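Local atomic coordinates of serpin-ZX (Arabidopsis thaliana, PDB entry 3LE2), a protein that inhibits metacaspase-9 through cleavage of its reactive centre loop and covalent binding, and limits the death-promoting protease RD21A during fungal infection. Residues F129-N141 with E154-I168. Sequence-based numbering, arbitrary orientation. Where two conformers were deposited one is given.
Sequences FQSKAVEVIAEVN and EVLPEGSADSMTKLI
In the serpin fold, the helix carrying 129-141 (helix F by family convention) lies across beta-sheet A, and the chain 154-166 runs back alongside it in the opposite direction before entering strand 167-176. At one end the Asn141 amide grips the backbone of Leu156 twice. Leu156 N donates to Asn141 OD1 (2.8 Å, N-H...O angle 167°), while Asn141 ND2 donates nearly straight to Leu156 O (2.8 Å). Each acceptor is met on a lone pair, and Leu156 O lies almost exactly in the amide plane, evidence that the paired bonds fix the rotation of the amide. Val155 N is near OD1 too, but its angle is too poor for a bond.

In the middle, apolar side chains of the helix meet both side chains and backbone of the loop. Ile137 spreads its two branches: CG2 meets Leu156 CB at 3.9 Å, whereas CD1 reaches over the backbone of the 159-161 bend, 3.7 Å from Ala161 O. Val140 CG1 touches Leu156 CD1, the two side chains crossing at about a right angle. Ala133 CB sits against the Ala161 carbonyl and Asp162 CA.

At the other end Thr165 CG2 stands 3.5 Å from the centroid of the Phe129 ring, almost on its normal, a CH-pi contact over the face. With OG1 beside the backbone N (chi1 -66°), CG2 is anti to that N and directed over the ring, while OG1 accepts from Asp162 N. Ile168 CD1 approaches the ring's edge at CZ (3.5 Å). Alongside, Ser163 CA-H points nearly straight at Phe129 O, and Asp162 OD1 forms an Asx turn with Met164 N.

Beyond the two segments, Trp101 of strand 93-103 touches Phe129, Val140 and Ile168, and Phe328 of strand 326-335 packs on Leu156, so helix and returning loop both rest on the sheet.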
loop_
_atom_site.group_PDB
_atom_site.type_symbol
_atom_site.label_atom_id
_atom_site.label_comp_id
_atom_site.label_asym_id
_atom_site.label_seq_id
_atom_site.Cartn_x
_atom_site.Cartn_y
_atom_site.Cartn_z
ATOM N N PHE A 129 5.771 -21.247 -19.067
ATOM C CA PHE A 129 5.026 -20.191 -19.756
ATOM C C PHE A 129 4.910 -20.509 -21.246
ATOM O O PHE A 129 3.886 -20.247 -21.879
ATOM C CB PHE A 129 5.690 -18.814 -19.571
ATOM C CG PHE A 129 5.625 -18.273 -18.158
ATOM C CD1 PHE A 129 6.777 -18.156 -17.391
ATOM C CD2 PHE A 129 4.417 -17.856 -17.611
ATOM C CE1 PHE A 129 6.720 -17.644 -16.087
ATOM C CE2 PHE A 129 4.346 -17.350 -16.328
ATOM C CZ PHE A 129 5.497 -17.238 -15.558
ATOM N N GLN A 130 5.969 -21.076 -21.802
ATOM C CA GLN A 130 6.050 -21.318 -23.243
ATOM C C GLN A 130 4.867 -22.124 -23.800
ATOM O O GLN A 130 4.310 -21.777 -24.844
ATOM C CB GLN A 130 7.378 -22.004 -23.576
ATOM C CG GLN A 130 7.808 -21.853 -25.012
ATOM C CD GLN A 130 9.275 -21.505 -25.135
ATOM O OE1 GLN A 130 9.966 -21.290 -24.132
ATOM N NE2 GLN A 130 9.763 -21.443 -26.369
ATOM N N SER A 131 4.480 -23.185 -23.096
ATOM C CA SER A 131 3.403 -24.058 -23.560
ATOM C C SER A 131 2.183 -24.123 -22.633
ATOM O O SER A 131 1.117 -24.562 -23.053
ATOM C CB SER A 131 3.936 -25.478 -23.799
ATOM O OG SER A 131 4.892 -25.499 -24.852
ATOM N N LYS A 132 2.329 -23.692 -21.383
ATOM C CA LYS A 132 1.256 -23.876 -20.399
ATOM C C LYS A 132 0.920 -22.627 -19.597
ATOM O O LYS A 132 0.615 -22.717 -18.401
ATOM C CB LYS A 132 1.620 -24.982 -19.415
ATOM C CG LYS A 132 1.846 -26.343 -20.038
ATOM C CD LYS A 132 2.004 -27.383 -18.935
ATOM C CE LYS A 132 2.760 -28.611 -19.415
ATOM N NZ LYS A 132 3.336 -29.363 -18.262
ATOM N N ALA A 133 0.962 -21.472 -20.256
ATOM C CA ALA A 133 0.724 -20.200 -19.590
ATOM C C ALA A 133 -0.593 -20.197 -18.804
ATOM O O ALA A 133 -0.651 -19.695 -17.674
ATOM C CB ALA A 133 0.746 -19.065 -20.599
ATOM N N VAL A 134 -1.639 -20.763 -19.400
ATOM C CA VAL A 134 -2.958 -20.807 -18.765
ATOM C C VAL A 134 -2.908 -21.570 -17.451
ATOM O O VAL A 134 -3.575 -21.188 -16.490
ATOM C CB VAL A 134 -4.036 -21.450 -19.669
ATOM C CG1 VAL A 134 -5.424 -21.124 -19.143
ATOM C CG2 VAL A 134 -3.900 -20.951 -21.085
ATOM N N GLU A 135 -2.122 -22.639 -17.403
ATOM C CA GLU A 135 -1.979 -23.394 -16.154
ATOM C C GLU A 135 -1.133 -22.659 -15.132
ATOM O O GLU A 135 -1.399 -22.738 -13.925
ATOM C CB GLU A 135 -1.360 -24.773 -16.386
ATOM C CG GLU A 135 -2.119 -25.651 -17.358
ATOM C CD GLU A 135 -3.573 -25.873 -16.958
ATOM O OE1 GLU A 135 -3.899 -25.839 -15.741
ATOM O OE2 GLU A 135 -4.385 -26.092 -17.878
ATOM N N VAL A 136 -0.090 -21.975 -15.603
ATOM C CA VAL A 136 0.811 -21.253 -14.698
ATOM C C VAL A 136 0.055 -20.154 -13.956
ATOM O O VAL A 136 0.178 -20.013 -12.750
ATOM C CB VAL A 136 2.028 -20.647 -15.442
ATOM C CG1 VAL A 136 2.984 -19.975 -14.450
ATOM C CG2 VAL A 136 2.757 -21.725 -16.269
ATOM N N ILE A 137 -0.758 -19.400 -14.685
ATOM C CA ILE A 137 -1.625 -18.388 -14.078
ATOM C C ILE A 137 -2.449 -18.962 -12.919
ATOM O O ILE A 137 -2.473 -18.393 -11.826
ATOM C CB ILE A 137 -2.573 -17.763 -15.128
ATOM C CG1 ILE A 137 -1.761 -17.078 -16.229
ATOM C CG2 ILE A 137 -3.561 -16.794 -14.465
ATOM C CD1 ILE A 137 -2.593 -16.609 -17.404
ATOM N N ALA A 138 -3.115 -20.095 -13.147
ATOM C CA ALA A 138 -3.930 -20.698 -12.092
ATOM C C ALA A 138 -3.059 -21.158 -10.940
ATOM O O ALA A 138 -3.421 -20.992 -9.766
ATOM C CB ALA A 138 -4.772 -21.864 -12.626
ATOM N N GLU A 139 -1.912 -21.736 -11.283
ATOM C CA GLU A 139 -0.966 -22.220 -10.281
ATOM C C GLU A 139 -0.478 -21.089 -9.371
ATOM O O GLU A 139 -0.430 -21.243 -8.149
ATOM C CB GLU A 139 0.216 -22.928 -10.960
ATOM C CG GLU A 139 1.358 -23.304 -10.012
ATOM C CD GLU A 139 2.512 -24.022 -10.714
ATOM O OE1 GLU A 139 2.843 -23.660 -11.868
ATOM O OE2 GLU A 139 3.096 -24.946 -10.101
ATOM N N VAL A 140 -0.121 -19.955 -9.973
ATOM C CA VAL A 140 0.348 -18.797 -9.205
ATOM C C VAL A 140 -0.784 -18.275 -8.327
ATOM O O VAL A 140 -0.586 -17.947 -7.151
ATOM C CB VAL A 140 0.876 -17.672 -10.127
ATOM C CG1 VAL A 140 1.230 -16.445 -9.325
ATOM C CG2 VAL A 140 2.090 -18.147 -10.932
ATOM N N ASN A 141 -1.986 -18.228 -8.893
ATOM C CA ASN A 141 -3.143 -17.819 -8.106
ATOM C C ASN A 141 -3.438 -18.741 -6.920
ATOM O O ASN A 141 -3.684 -18.268 -5.816
ATOM C CB ASN A 141 -4.371 -17.598 -8.993
ATOM C CG ASN A 141 -4.314 -16.266 -9.699
ATOM O OD1 ASN A 141 -3.598 -15.371 -9.266
ATOM N ND2 ASN A 141 -5.040 -16.129 -10.797
ATOM N N GLU A 154 -6.876 -14.029 -6.393
ATOM C CA GLU A 154 -6.588 -13.924 -7.820
ATOM C C GLU A 154 -5.612 -12.798 -8.190
ATOM O O GLU A 154 -6.001 -11.816 -8.826
ATOM C CB GLU A 154 -7.895 -13.737 -8.588
ATOM C CG GLU A 154 -7.718 -13.522 -10.079
ATOM C CD GLU A 154 -8.971 -13.858 -10.861
ATOM O OE1 GLU A 154 -9.664 -14.827 -10.480
ATOM O OE2 GLU A 154 -9.261 -13.160 -11.858
ATOM N N VAL A 155 -4.345 -12.955 -7.818
ATOM C CA VAL A 155 -3.330 -11.962 -8.166
ATOM C C VAL A 155 -3.137 -11.766 -9.676
ATOM O O VAL A 155 -3.056 -10.635 -10.132
ATOM C CB VAL A 155 -1.974 -12.257 -7.491
ATOM C CG1 VAL A 155 -1.072 -11.018 -7.562
ATOM C CG2 VAL A 155 -2.201 -12.649 -6.045
ATOM N N LEU A 156 -3.074 -12.847 -10.454
ATOM C CA LEU A 156 -2.955 -12.715 -11.914
ATOM C C LEU A 156 -4.324 -12.800 -12.594
ATOM O O LEU A 156 -5.055 -13.755 -12.369
ATOM C CB LEU A 156 -2.014 -13.771 -12.499
ATOM C CG LEU A 156 -0.497 -13.540 -12.485
ATOM C CD1 LEU A 156 0.026 -13.335 -11.077
ATOM C CD2 LEU A 156 0.190 -14.709 -13.126
ATOM N N PRO A 157 -4.685 -11.784 -13.406
ATOM C CA PRO A 157 -5.953 -11.821 -14.141
ATOM C C PRO A 157 -5.879 -12.813 -15.290
ATOM O O PRO A 157 -4.784 -13.109 -15.777
ATOM C CB PRO A 157 -6.070 -10.402 -14.724
ATOM C CG PRO A 157 -5.133 -9.569 -13.950
ATOM C CD PRO A 157 -4.011 -10.479 -13.557
ATOM N N GLU A 158 -7.029 -13.313 -15.727
ATOM C CA GLU A 158 -7.061 -14.186 -16.880
ATOM C C GLU A 158 -6.302 -13.539 -18.041
ATOM O O GLU A 158 -6.391 -12.331 -18.256
ATOM C CB GLU A 158 -8.507 -14.527 -17.265
ATOM C CG GLU A 158 -9.209 -15.410 -16.231
ATOM C CD GLU A 158 -10.542 -15.971 -16.732
ATOM O OE1 GLU A 158 -11.591 -15.346 -16.449
ATOM O OE2 GLU A 158 -10.543 -17.032 -17.405
ATOM N N GLY A 159 -5.526 -14.351 -18.757
ATOM C CA GLY A 159 -4.817 -13.899 -19.938
ATOM C C GLY A 159 -3.649 -12.970 -19.663
ATOM O O GLY A 159 -3.145 -12.326 -20.578
ATOM N N SER A 160 -3.205 -12.895 -18.415
ATOM C CA SER A 160 -2.169 -11.926 -18.065
ATOM C C SER A 160 -0.746 -12.403 -18.395
ATOM O O SER A 160 0.149 -11.582 -18.579
ATOM C CB SER A 160 -2.291 -11.488 -16.601
ATOM O OG SER A 160 -1.940 -12.536 -15.719
ATOM N N ALA A 161 -0.534 -13.714 -18.486
ATOM C CA ALA A 161 0.768 -14.245 -18.914
ATOM C C ALA A 161 0.607 -15.144 -20.143
ATOM O O ALA A 161 -0.412 -15.802 -20.288
ATOM C CB ALA A 161 1.451 -15.004 -17.781
ATOM N N ASP A 162 1.602 -15.177 -21.026
ATOM C CA ASP A 162 1.459 -15.931 -22.280
ATOM C C ASP A 162 2.726 -16.689 -22.686
ATOM O O ASP A 162 3.613 -16.905 -21.864
ATOM C CB ASP A 162 0.977 -15.021 -23.423
ATOM C CG ASP A 162 2.017 -13.979 -23.839
ATOM O OD1 ASP A 162 3.166 -14.017 -23.346
ATOM O OD2 ASP A 162 1.679 -13.113 -24.670
ATOM N N SER A 163 2.813 -17.078 -23.956
ATOM C CA SER A 163 3.922 -17.916 -24.399
ATOM C C SER A 163 5.221 -17.115 -24.466
ATOM O O SER A 163 6.316 -17.691 -24.495
ATOM C CB SER A 163 3.611 -18.618 -25.735
ATOM O OG SER A 163 3.351 -17.681 -26.765
ATOM N N MET A 164 5.099 -15.789 -24.470
ATOM C CA MET A 164 6.280 -14.922 -24.470
ATOM C C MET A 164 6.745 -14.520 -23.065
ATOM O O MET A 164 7.781 -13.871 -22.907
ATOM C CB MET A 164 6.027 -13.666 -25.303
ATOM C CG MET A 164 5.696 -13.947 -26.766
ATOM S SD MET A 164 7.049 -14.799 -27.605
ATOM C CE MET A 164 8.397 -13.637 -27.319
ATOM N N THR A 165 5.983 -14.896 -22.047
ATOM C CA THR A 165 6.312 -14.491 -20.682
ATOM C C THR A 165 7.579 -15.181 -20.201
ATOM O O THR A 165 7.708 -16.394 -20.310
ATOM C CB THR A 165 5.169 -14.801 -19.707
ATOM O OG1 THR A 165 4.039 -13.984 -20.025
ATOM C CG2 THR A 165 5.603 -14.515 -18.294
ATOM N N LYS A 166 8.516 -14.399 -19.678
ATOM C CA LYS A 166 9.804 -14.941 -19.252
ATOM C C LYS A 166 10.001 -14.845 -17.759
ATOM O O LYS A 166 10.420 -15.815 -17.132
ATOM C CB LYS A 166 10.954 -14.242 -19.977
ATOM C CG LYS A 166 10.935 -14.456 -21.493
ATOM C CD LYS A 166 11.052 -15.945 -21.854
ATOM C CE LYS A 166 10.959 -16.155 -23.358
ATOM N NZ LYS A 166 10.753 -17.596 -23.720
ATOM N N LEU A 167 9.701 -13.675 -17.190
ATOM C CA LEU A 167 9.936 -13.434 -15.765
ATOM C C LEU A 167 8.858 -12.563 -15.140
ATOM O O LEU A 167 8.632 -11.429 -15.566
ATOM C CB LEU A 167 11.313 -12.793 -15.540
ATOM C CG LEU A 167 11.669 -12.407 -14.106
ATOM C CD1 LEU A 167 11.795 -13.612 -13.184
ATOM C CD2 LEU A 167 12.951 -11.610 -14.110
ATOM N N ILE A 168 8.193 -13.099 -14.123
ATOM C CA ILE A 168 7.147 -12.361 -13.427
ATOM C C ILE A 168 7.331 -12.359 -11.912
ATOM O O ILE A 168 7.961 -13.254 -11.336
ATOM C CB ILE A 168 5.744 -12.927 -13.736
ATOM C CG1 ILE A 168 5.601 -14.336 -13.147
ATOM C CG2 ILE A 168 5.475 -12.891 -15.236
ATOM C CD1 ILE A 168 4.201 -14.911 -13.231
#